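Local coordinates for protein CocE/NonD family hydrolase (Staphylococcus aureus subsp. aureus COL, PDB 3III) that is probably a serine hydrolase of the CocE/NonD family, with an alpha/beta-hydrolase catalytic part that would cleave ester or amide bonds, at residues 335-340 with 402-407; 212-217 with 232-237. All blocks are in the same frame, centred on the assembly; numbering follows the deposited sequence.

How the contacts relate
Followed from the N terminus, the chain first builds the alpha/beta-hydrolase part, and within it contact 2 closes a short loop: helix 213-224 runs out, the chain turns back, and the start of helix 234-240 returns to pack on 212-217. Contact 1 opens only later, on strand 333-338 near one edge of the large mixed sheet, and closes a longer, strand-rich excursion when strand 403-406 of one of the C-terminal antiparallel sheets comes to face it. The two loops therefore follow in series, neither nested nor crossed. The centres of contacts 1 and 2 lie about 34 Å apart, on opposite sides of the chain's centre. Contact 2 joins helix to helix; contact 1 joins sheet to sheet.

Contact 1: 335-340 with 402-407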
# COMPACT_ATOMS: atom_id res chain seq x y z
N TYR A 335 -2.40 15.00 -5.55
CA TYR A 335 -1.53 14.62 -4.44
C TYR A 335 -1.47 15.63 -3.34
O TYR A 335 -1.52 16.84 -3.59
CB TYR A 335 -0.10 14.34 -4.97
CG TYR A 335 0.56 15.52 -5.62
CD1 TYR A 335 1.43 16.35 -4.92
CD2 TYR A 335 0.28 15.84 -6.94
CE1 TYR A 335 2.01 17.44 -5.49
CE2 TYR A 335 0.85 16.97 -7.52
CZ TYR A 335 1.75 17.75 -6.79
OH TYR A 335 2.30 18.88 -7.37
N GLU A 336 -1.30 15.16 -2.10
CA GLU A 336 -1.05 16.05 -0.94
C GLU A 336 0.41 16.42 -0.82
O GLU A 336 1.28 15.55 -0.85
CB GLU A 336 -1.53 15.41 0.40
CG GLU A 336 -1.36 16.35 1.54
CD GLU A 336 -1.91 15.87 2.85
OE1 GLU A 336 -2.36 14.70 2.96
OE2 GLU A 336 -1.87 16.71 3.76
N VAL A 337 0.69 17.71 -0.66
CA VAL A 337 1.99 18.16 -0.19
C VAL A 337 1.88 18.34 1.33
O VAL A 337 1.24 19.27 1.82
CB VAL A 337 2.40 19.46 -0.84
CG1 VAL A 337 3.84 19.86 -0.37
CG2 VAL A 337 2.41 19.29 -2.39
N ARG A 338 2.48 17.44 2.10
CA ARG A 338 2.28 17.44 3.56
C ARG A 338 3.14 18.57 4.14
O ARG A 338 4.29 18.69 3.78
CB ARG A 338 2.75 16.14 4.17
CG ARG A 338 2.01 14.94 3.69
CD ARG A 338 2.60 13.64 4.21
NE ARG A 338 3.99 13.54 3.76
CZ ARG A 338 4.85 12.59 4.13
NH1 ARG A 338 4.47 11.56 4.91
NH2 ARG A 338 6.09 12.64 3.66
N ASP A 339 2.61 19.34 5.08
CA ASP A 339 3.39 20.32 5.82
C ASP A 339 3.62 19.86 7.30
O ASP A 339 4.78 19.83 7.77
CB ASP A 339 2.68 21.66 5.83
CG ASP A 339 3.45 22.72 6.66
OD1 ASP A 339 4.70 22.59 6.80
OD2 ASP A 339 2.81 23.63 7.16
N GLN A 340 2.52 19.53 7.98
CA GLN A 340 2.53 18.94 9.31
C GLN A 340 1.50 17.78 9.34
O GLN A 340 0.83 17.50 8.32
CB GLN A 340 2.19 19.96 10.42
CG GLN A 340 3.12 21.15 10.57
CD GLN A 340 4.13 21.04 11.75
OE1 GLN A 340 3.89 20.35 12.79
NE2 GLN A 340 5.29 21.74 11.60
N ASP A 402 11.09 28.08 0.53
CA ASP A 402 10.09 27.03 0.50
C ASP A 402 10.36 26.06 -0.67
O ASP A 402 10.49 26.50 -1.80
CB ASP A 402 8.71 27.62 0.32
CG ASP A 402 8.19 28.37 1.55
OD1 ASP A 402 8.85 28.49 2.59
OD2 ASP A 402 7.05 28.82 1.43
N THR A 403 10.47 24.76 -0.37
CA THR A 403 10.79 23.77 -1.36
C THR A 403 9.87 22.60 -1.21
O THR A 403 9.74 22.08 -0.10
CB THR A 403 12.24 23.29 -1.15
OG1 THR A 403 13.09 24.44 -1.26
CG2 THR A 403 12.66 22.19 -2.16
N GLU A 404 9.28 22.14 -2.32
CA GLU A 404 8.43 20.94 -2.31
C GLU A 404 9.15 19.74 -2.91
O GLU A 404 9.65 19.80 -4.03
CB GLU A 404 7.09 21.17 -3.00
CG GLU A 404 6.31 22.33 -2.33
CD GLU A 404 4.93 22.62 -2.89
OE1 GLU A 404 4.53 22.09 -3.95
OE2 GLU A 404 4.23 23.43 -2.23
N LEU A 405 9.20 18.66 -2.13
CA LEU A 405 9.78 17.40 -2.55
C LEU A 405 8.65 16.38 -2.71
O LEU A 405 8.01 15.99 -1.75
CB LEU A 405 10.77 16.88 -1.51
CG LEU A 405 11.97 17.80 -1.24
CD1 LEU A 405 12.94 16.97 -0.45
CD2 LEU A 405 12.60 18.38 -2.50
N VAL A 406 8.41 15.94 -3.94
CA VAL A 406 7.34 14.99 -4.21
C VAL A 406 7.83 13.92 -5.15
O VAL A 406 8.05 14.17 -6.32
CB VAL A 406 6.09 15.68 -4.77
CG1 VAL A 406 4.96 14.63 -5.06
CG2 VAL A 406 5.54 16.76 -3.81
N GLY A 407 7.91 12.71 -4.64
CA GLY A 407 8.38 11.60 -5.40
C GLY A 407 9.36 10.70 -4.65
O GLY A 407 9.37 10.66 -3.39
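With its CG between its own backbone N and carbonyl carbon (chi1 61°), Y335 sends its ring toward V406, while E404, whose CG stands anti to the carbonyl carbon (chi1 -58°) and whose chain is extended beyond it, lays its carboxylate end across V337. The ring approaches V406 obliquely: CD1 of Y335 lies 3.9 Å from CG1 of V406, and CE1 of Y335 is 4.0 Å from CG2 of V406. Next to it, V337 meets E404 at about a right angle, both valine methyls taking part; CG1 of V337 is 3.9 Å from CD of E404, and CG2 of V337 is 3.8 Å from OE1 of E404. A looser apolar contact, 4.3 Å from CG2 of V337 to CG2 of V406, bridges the two pairs. The N-to-C directions of strands 335-338 and 403-406 differ by 131° and their axes pass 8.1 Å apart, a spacing bridged by side chains. The first belongs to the large mixed sheet, the second to the antiparallel sheet where it pairs with 490-503 and 553-559. E404 OE1 takes a salt bridge from K347 and a hydrogen bond from C-terminal N560, whose ND2 also bonds Y335 OH. The methyl and ring packing is thus bordered by polar groups; the K347 salt bridge would favour the ionised glutamate, and with the N560 bond it probably holds the carboxylate beside the valine methyls.

Contact 2: 212-217 with 232-237; sequences GFYRFW and EDLIQA
The tight spot is Y214 against L234. The phenol OH of Y214 donates to the backbone O of L234 at 2.7 Å, reaching it from 42° above the carbonyl plane, and that oxygen lies at the edge of the tyrosine ring, near its plane. The same hydroxyl is pressed to the leucine side chain, 3.3 Å from OH of Y214 to CB of L234. Y214 reaches helix 234-240 with CG anti to its N (chi1 177°). W217, one turn further on, adds an oblique contact of 3.8 Å from its CZ3 to CD1 of L234; its indole also stacks on W138 and bonds Y76 through NE1. Helix 213-224 thus packs on the first turn of helix 234-240, within the alpha/beta-hydrolase part, the presumed catalytic domain. D233 is the N-cap of the latter helix, its OD1 accepting from N of Q236 at 2.9 Å. On the more open side the partly exposed R215 and I235 meet through carbon atoms alone: CD1 of I235 fits against CB and CG of R215, 3.6 Å from CG. Beyond that methylene the arginine runs extended to a guanidinium whose NE bonds Q238 and whose NH1 forms a salt bridge with E535.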
# COMPACT_ATOMS: atom_id res chain seq x y z
N GLY A 212 7.85 -8.62 11.57
CA GLY A 212 6.69 -8.08 12.23
C GLY A 212 5.41 -8.30 11.48
O GLY A 212 4.92 -9.45 11.40
N PHE A 213 4.89 -7.23 10.88
CA PHE A 213 3.62 -7.27 10.17
C PHE A 213 3.41 -8.48 9.23
O PHE A 213 2.38 -9.16 9.30
CB PHE A 213 3.35 -6.01 9.37
CG PHE A 213 2.05 -6.06 8.67
CD1 PHE A 213 0.87 -5.81 9.34
CD2 PHE A 213 2.00 -6.42 7.33
CE1 PHE A 213 -0.36 -5.90 8.66
CE2 PHE A 213 0.79 -6.48 6.66
CZ PHE A 213 -0.39 -6.22 7.32
N TYR A 214 4.42 -8.78 8.41
CA TYR A 214 4.33 -9.93 7.48
C TYR A 214 3.92 -11.22 8.17
O TYR A 214 3.05 -11.98 7.67
CB TYR A 214 5.64 -10.14 6.76
CG TYR A 214 5.66 -11.34 5.83
CD1 TYR A 214 5.06 -11.27 4.57
CD2 TYR A 214 6.23 -12.57 6.23
CE1 TYR A 214 5.06 -12.38 3.73
CE2 TYR A 214 6.24 -13.67 5.42
CZ TYR A 214 5.67 -13.56 4.13
OH TYR A 214 5.69 -14.67 3.31
N ARG A 215 4.57 -11.49 9.27
CA ARG A 215 4.33 -12.68 10.05
C ARG A 215 3.02 -12.59 10.81
O ARG A 215 2.27 -13.55 10.87
CB ARG A 215 5.51 -12.97 10.98
CG ARG A 215 6.80 -13.16 10.24
CD ARG A 215 7.99 -13.52 11.12
NE ARG A 215 9.17 -13.70 10.25
CZ ARG A 215 10.38 -14.01 10.68
NH1 ARG A 215 10.63 -14.12 11.97
NH2 ARG A 215 11.35 -14.19 9.80
N PHE A 216 2.71 -11.43 11.35
CA PHE A 216 1.43 -11.19 12.03
C PHE A 216 0.23 -11.43 11.06
O PHE A 216 -0.77 -12.12 11.39
CB PHE A 216 1.44 -9.75 12.49
CG PHE A 216 0.08 -9.21 12.91
CD1 PHE A 216 -0.46 -9.57 14.13
CD2 PHE A 216 -0.60 -8.29 12.11
CE1 PHE A 216 -1.68 -9.03 14.53
CE2 PHE A 216 -1.79 -7.75 12.52
CZ PHE A 216 -2.33 -8.14 13.73
N TRP A 217 0.41 -10.94 9.85
CA TRP A 217 -0.59 -11.02 8.80
C TRP A 217 -0.76 -12.48 8.41
O TRP A 217 -1.89 -13.00 8.30
CB TRP A 217 -0.11 -10.17 7.63
CG TRP A 217 -0.88 -10.34 6.40
CD1 TRP A 217 -2.11 -9.87 6.15
CD2 TRP A 217 -0.46 -11.05 5.22
NE1 TRP A 217 -2.52 -10.26 4.90
CE2 TRP A 217 -1.52 -10.98 4.30
CE3 TRP A 217 0.69 -11.75 4.86
CZ2 TRP A 217 -1.45 -11.56 3.03
CZ3 TRP A 217 0.76 -12.31 3.58
CH2 TRP A 217 -0.30 -12.24 2.71
N GLU A 232 -1.36 -21.83 2.55
CA GLU A 232 0.04 -21.77 2.18
C GLU A 232 0.85 -21.24 3.36
O GLU A 232 0.49 -20.24 3.93
CB GLU A 232 0.23 -20.89 0.96
CG GLU A 232 1.66 -20.72 0.52
CD GLU A 232 1.79 -19.84 -0.73
OE1 GLU A 232 0.83 -19.13 -1.06
OE2 GLU A 232 2.91 -19.85 -1.34
N ASP A 233 1.97 -21.89 3.67
CA ASP A 233 2.81 -21.49 4.80
C ASP A 233 3.81 -20.42 4.35
O ASP A 233 4.96 -20.69 3.96
CB ASP A 233 3.55 -22.70 5.37
CG ASP A 233 4.36 -22.36 6.60
OD1 ASP A 233 4.59 -21.17 6.93
OD2 ASP A 233 4.80 -23.30 7.23
N LEU A 234 3.37 -19.18 4.46
CA LEU A 234 4.15 -18.06 4.00
C LEU A 234 5.24 -17.69 4.98
O LEU A 234 6.14 -17.02 4.61
CB LEU A 234 3.25 -16.85 3.67
CG LEU A 234 2.51 -16.93 2.34
CD1 LEU A 234 1.37 -15.87 2.30
CD2 LEU A 234 3.47 -16.83 1.13
N ILE A 235 5.16 -18.17 6.22
CA ILE A 235 6.27 -17.99 7.18
C ILE A 235 7.48 -18.80 6.63
O ILE A 235 8.61 -18.31 6.49
CB ILE A 235 5.85 -18.47 8.58
CG1 ILE A 235 4.71 -17.59 9.15
CG2 ILE A 235 7.01 -18.43 9.54
CD1 ILE A 235 5.12 -16.15 9.29
N GLN A 236 7.23 -20.05 6.31
CA GLN A 236 8.30 -20.91 5.79
C GLN A 236 8.80 -20.42 4.41
O GLN A 236 10.01 -20.50 4.12
CB GLN A 236 7.86 -22.39 5.76
CG GLN A 236 8.93 -23.35 5.23
CD GLN A 236 10.26 -23.30 6.03
OE1 GLN A 236 10.26 -23.00 7.23
NE2 GLN A 236 11.40 -23.62 5.37
N ALA A 237 7.90 -19.86 3.59
CA ALA A 237 8.27 -19.37 2.25
C ALA A 237 9.31 -18.25 2.43
O ALA A 237 10.35 -18.22 1.73
CB ALA A 237 7.00 -18.88 1.41